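Local coordinates for protein putative phosphoglycolate phosphatase (Lactobacillus delbrueckii, PDB 2HI0) that probably hydrolyses 2-phosphoglycolate to glycolate and phosphate, as a phosphatase of the haloacid dehalogenase-like superfamily, at residues A[185-190]-A[195-200]. Residues are numbered along the deposited sequence; the frame is centred on the assembly and turned at random.
Sequences CVYIGD and IQTARN. With NA (sodium ion), chain C.
Tyr187 of strand 185-189 and Ala198 of helix 192-200 bring the two backbones closest, their CA atoms 5.9 Å apart. The strand and helix open a beta-alpha-beta unit that continues into strand 204-208, part of the Rossmann-like parallel sheet of the HAD fold. Strand 185-189 runs between strands 6-9 and 204-208, with backbone hydrogen bonds to both. Helix 192-200 packs on the sheet through a small, buried contact of about 122 Å².

The contact is apolar. Tyr187 CB meets Ala198 CB at 4.0 Å, and the alanine methyl is the whole of the helix's side chain at this closest point. The Thr197 methyl lies over one face of the Tyr187 ring, loosely, with CG2 4.4 Å from CE1. Its hydroxyl turns back to its own helix, where OG1 hydrogen-bonds to Ile193 O, one turn earlier. With CG anti to the backbone N (chi1 -164°), the Tyr187 ring leans along the strand toward its Asp190 end, past Thr197. There OH hydrogen-bonds with Val132 O and Lys165 NZ. These two bonds satisfy the polar end of a buried side chain.

Just past the strand, Asp190 binds the sodium ion. Asp10 OD2 and the backbone O of Asp12 are the other protein ligands; both residues lie in a sequence consistent with the HAD DxDx(T/V) motif. The second carboxylate oxygen of Asp190, OD2, accepts a hydrogen bond from Phe212 N, which helps to fix the rotation of the carboxylate. Asp190 OD1 binds the sodium ion at 2.3 Å, and water 1 lies 2.7 Å from the same ion.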
ATOM      1  N   CYS A 185     -11.668  12.394  -9.026  1.00 10.15           N
ATOM      2  CA  CYS A 185     -10.850  11.681  -8.035  1.00  8.73           C
ATOM      3  C   CYS A 185      -9.426  11.446  -8.572  1.00 10.37           C
ATOM      4  O   CYS A 185      -9.229  11.289  -9.772  1.00  8.78           O
ATOM      5  CB  CYS A 185     -11.463  10.312  -7.705  1.00  8.27           C
ATOM      6  SG  CYS A 185     -13.005  10.365  -6.875  1.00 13.03           S
ATOM      7  N   VAL A 186      -8.434  11.430  -7.680  1.00  9.64           N
ATOM      8  CA  VAL A 186      -7.102  10.967  -8.048  1.00  8.75           C
ATOM      9  C   VAL A 186      -6.620   9.955  -6.981  1.00 10.06           C
ATOM     10  O   VAL A 186      -6.941  10.075  -5.807  1.00  9.58           O
ATOM     11  CB  VAL A 186      -6.110  12.160  -8.237  1.00 10.16           C
ATOM     12  CG1 VAL A 186      -5.923  12.931  -6.929  1.00  7.54           C
ATOM     13  CG2 VAL A 186      -4.753  11.699  -8.798  1.00  7.63           C
ATOM     14  N   TYR A 187      -5.927   8.931  -7.441  1.00  9.29           N
ATOM     15  CA  TYR A 187      -5.377   7.916  -6.554  1.00  9.05           C
ATOM     16  C   TYR A 187      -3.875   8.159  -6.491  1.00  8.92           C
ATOM     17  O   TYR A 187      -3.240   8.411  -7.508  1.00 10.54           O
ATOM     18  CB  TYR A 187      -5.679   6.499  -7.075  1.00 11.31           C
ATOM     19  CG  TYR A 187      -5.460   5.457  -6.004  1.00 11.11           C
ATOM     20  CD1 TYR A 187      -6.444   5.103  -5.078  1.00 19.85           C
ATOM     21  CD2 TYR A 187      -4.196   4.928  -5.836  1.00 15.81           C
ATOM     22  CE1 TYR A 187      -6.164   4.196  -4.040  1.00 19.19           C
ATOM     23  CE2 TYR A 187      -3.922   4.022  -4.817  1.00 19.26           C
ATOM     24  CZ  TYR A 187      -4.907   3.665  -3.930  1.00 17.79           C
ATOM     25  OH  TYR A 187      -4.583   2.777  -2.903  1.00 18.07           O
ATOM     26  N   ILE A 188      -3.303   8.051  -5.308  1.00  9.37           N
ATOM     27  CA  ILE A 188      -1.879   8.377  -5.066  1.00  9.23           C
ATOM     28  C   ILE A 188      -1.235   7.146  -4.449  1.00 11.32           C
ATOM     29  O   ILE A 188      -1.689   6.645  -3.432  1.00 10.05           O
ATOM     30  CB  ILE A 188      -1.711   9.540  -4.127  1.00 10.72           C
ATOM     31  CG1 ILE A 188      -2.448  10.802  -4.638  1.00  9.75           C
ATOM     32  CG2 ILE A 188      -0.197   9.788  -3.859  1.00 10.60           C
ATOM     33  CD1 ILE A 188      -3.725  11.057  -3.875  1.00 12.78           C
ATOM     34  N   GLY A 189      -0.161   6.656  -5.054  1.00  9.26           N
ATOM     35  CA  GLY A 189       0.516   5.488  -4.455  1.00 11.19           C
ATOM     36  C   GLY A 189       1.933   5.270  -4.973  1.00 10.43           C
ATOM     37  O   GLY A 189       2.394   6.007  -5.840  1.00 10.62           O
ATOM     38  N   ASP A 190       2.622   4.268  -4.425  1.00 12.57           N
ATOM     39  CA  ASP A 190       4.028   4.050  -4.722  1.00 10.19           C
ATOM     40  C   ASP A 190       4.331   2.790  -5.555  1.00 11.20           C
ATOM     41  O   ASP A 190       5.494   2.469  -5.751  1.00 11.62           O
ATOM     42  CB  ASP A 190       4.798   3.938  -3.399  1.00 12.25           C
ATOM     43  CG  ASP A 190       4.371   2.705  -2.581  1.00 14.49           C
ATOM     44  OD1 ASP A 190       3.161   2.376  -2.599  1.00 15.43           O
ATOM     45  OD2 ASP A 190       5.207   2.035  -1.926  1.00 12.54           O
ATOM     46  N   ILE A 195      -1.071   2.042  -9.657  1.00  8.77           N
ATOM     47  CA  ILE A 195      -1.294   2.327 -11.075  1.00  8.81           C
ATOM     48  C   ILE A 195      -2.518   1.557 -11.606  1.00  6.56           C
ATOM     49  O   ILE A 195      -3.412   2.124 -12.240  1.00  9.47           O
ATOM     50  CB  ILE A 195      -0.024   2.041 -11.917  1.00  9.99           C
ATOM     51  CG1 ILE A 195       1.132   2.959 -11.484  1.00 11.89           C
ATOM     52  CG2 ILE A 195      -0.295   2.251 -13.417  1.00  9.77           C
ATOM     53  CD1 ILE A 195       2.485   2.613 -11.979  1.00 11.51           C
ATOM     54  N   GLN A 196      -2.543   0.247 -11.343  1.00  8.72           N
ATOM     55  CA  GLN A 196      -3.635  -0.590 -11.808  1.00  9.30           C
ATOM     56  C   GLN A 196      -4.995  -0.293 -11.137  1.00  9.79           C
ATOM     57  O   GLN A 196      -6.059  -0.294 -11.776  1.00  9.36           O
ATOM     58  CB  GLN A 196      -3.260  -2.035 -11.585  1.00 10.89           C
ATOM     59  CG  GLN A 196      -2.066  -2.478 -12.415  1.00 10.17           C
ATOM     60  CD  GLN A 196      -1.593  -3.856 -11.999  1.00 15.59           C
ATOM     61  OE1 GLN A 196      -2.415  -4.726 -11.628  1.00 16.06           O
ATOM     62  NE2 GLN A 196      -0.275  -4.084 -12.066  1.00 12.86           N
ATOM     63  N   THR A 197      -4.947  -0.064  -9.843  1.00 10.75           N
ATOM     64  CA  THR A 197      -6.141   0.231  -9.081  1.00 11.27           C
ATOM     65  C   THR A 197      -6.848   1.478  -9.681  1.00 10.18           C
ATOM     66  O   THR A 197      -8.081   1.484  -9.885  1.00 11.35           O
ATOM     67  CB  THR A 197      -5.775   0.496  -7.630  1.00 12.39           C
ATOM     68  OG1 THR A 197      -5.285  -0.725  -7.038  1.00 10.85           O
ATOM     69  CG2 THR A 197      -7.005   0.976  -6.845  1.00 12.17           C
ATOM     70  N   ALA A 198      -6.056   2.519  -9.945  1.00  8.94           N
ATOM     71  CA  ALA A 198      -6.582   3.775 -10.560  1.00 10.49           C
ATOM     72  C   ALA A 198      -7.267   3.508 -11.898  1.00 11.85           C
ATOM     73  O   ALA A 198      -8.403   3.913 -12.114  1.00 12.49           O
ATOM     74  CB  ALA A 198      -5.483   4.813 -10.709  1.00 12.10           C
ATOM     75  N   ARG A 199      -6.566   2.799 -12.781  1.00 11.25           N
ATOM     76  CA  ARG A 199      -7.142   2.503 -14.110  1.00 12.53           C
ATOM     77  C   ARG A 199      -8.417   1.679 -14.004  1.00 11.00           C
ATOM     78  O   ARG A 199      -9.387   1.933 -14.708  1.00 10.55           O
ATOM     79  CB  ARG A 199      -6.137   1.774 -14.992  1.00 13.55           C
ATOM     80  CG  ARG A 199      -6.672   1.567 -16.443  1.00 19.77           C
ATOM     81  CD  ARG A 199      -5.670   2.010 -17.430  1.00 24.19           C
ATOM     82  NE  ARG A 199      -6.176   2.032 -18.799  1.00 30.57           N
ATOM     83  CZ  ARG A 199      -5.538   2.655 -19.788  1.00 38.16           C
ATOM     84  NH1 ARG A 199      -4.423   3.332 -19.520  1.00 47.50           N
ATOM     85  NH2 ARG A 199      -6.003   2.633 -21.042  1.00 27.18           N
ATOM     86  N   ASN A 200      -8.400   0.687 -13.107  1.00 12.12           N
ATOM     87  CA  ASN A 200      -9.552  -0.184 -12.861  1.00 12.48           C
ATOM     88  C   ASN A 200     -10.737   0.547 -12.216  1.00 12.87           C
ATOM     89  O   ASN A 200     -11.900   0.131 -12.352  1.00 13.75           O
ATOM     90  CB  ASN A 200      -9.169  -1.469 -12.047  1.00 12.39           C
ATOM     91  CG  ASN A 200      -8.123  -2.335 -12.753  1.00 15.84           C
ATOM     92  OD1 ASN A 200      -7.896  -2.179 -13.953  1.00 16.27           O
ATOM     93  ND2 ASN A 200      -7.443  -3.216 -11.996  1.00 11.49           N
TER
HETATM   94 NA    NA C 240       2.061   0.935  -1.121  1.00 35.31          NA
HETATM   95  O   HOH W   1       1.223  -0.249  -3.389  1.00 22.48           O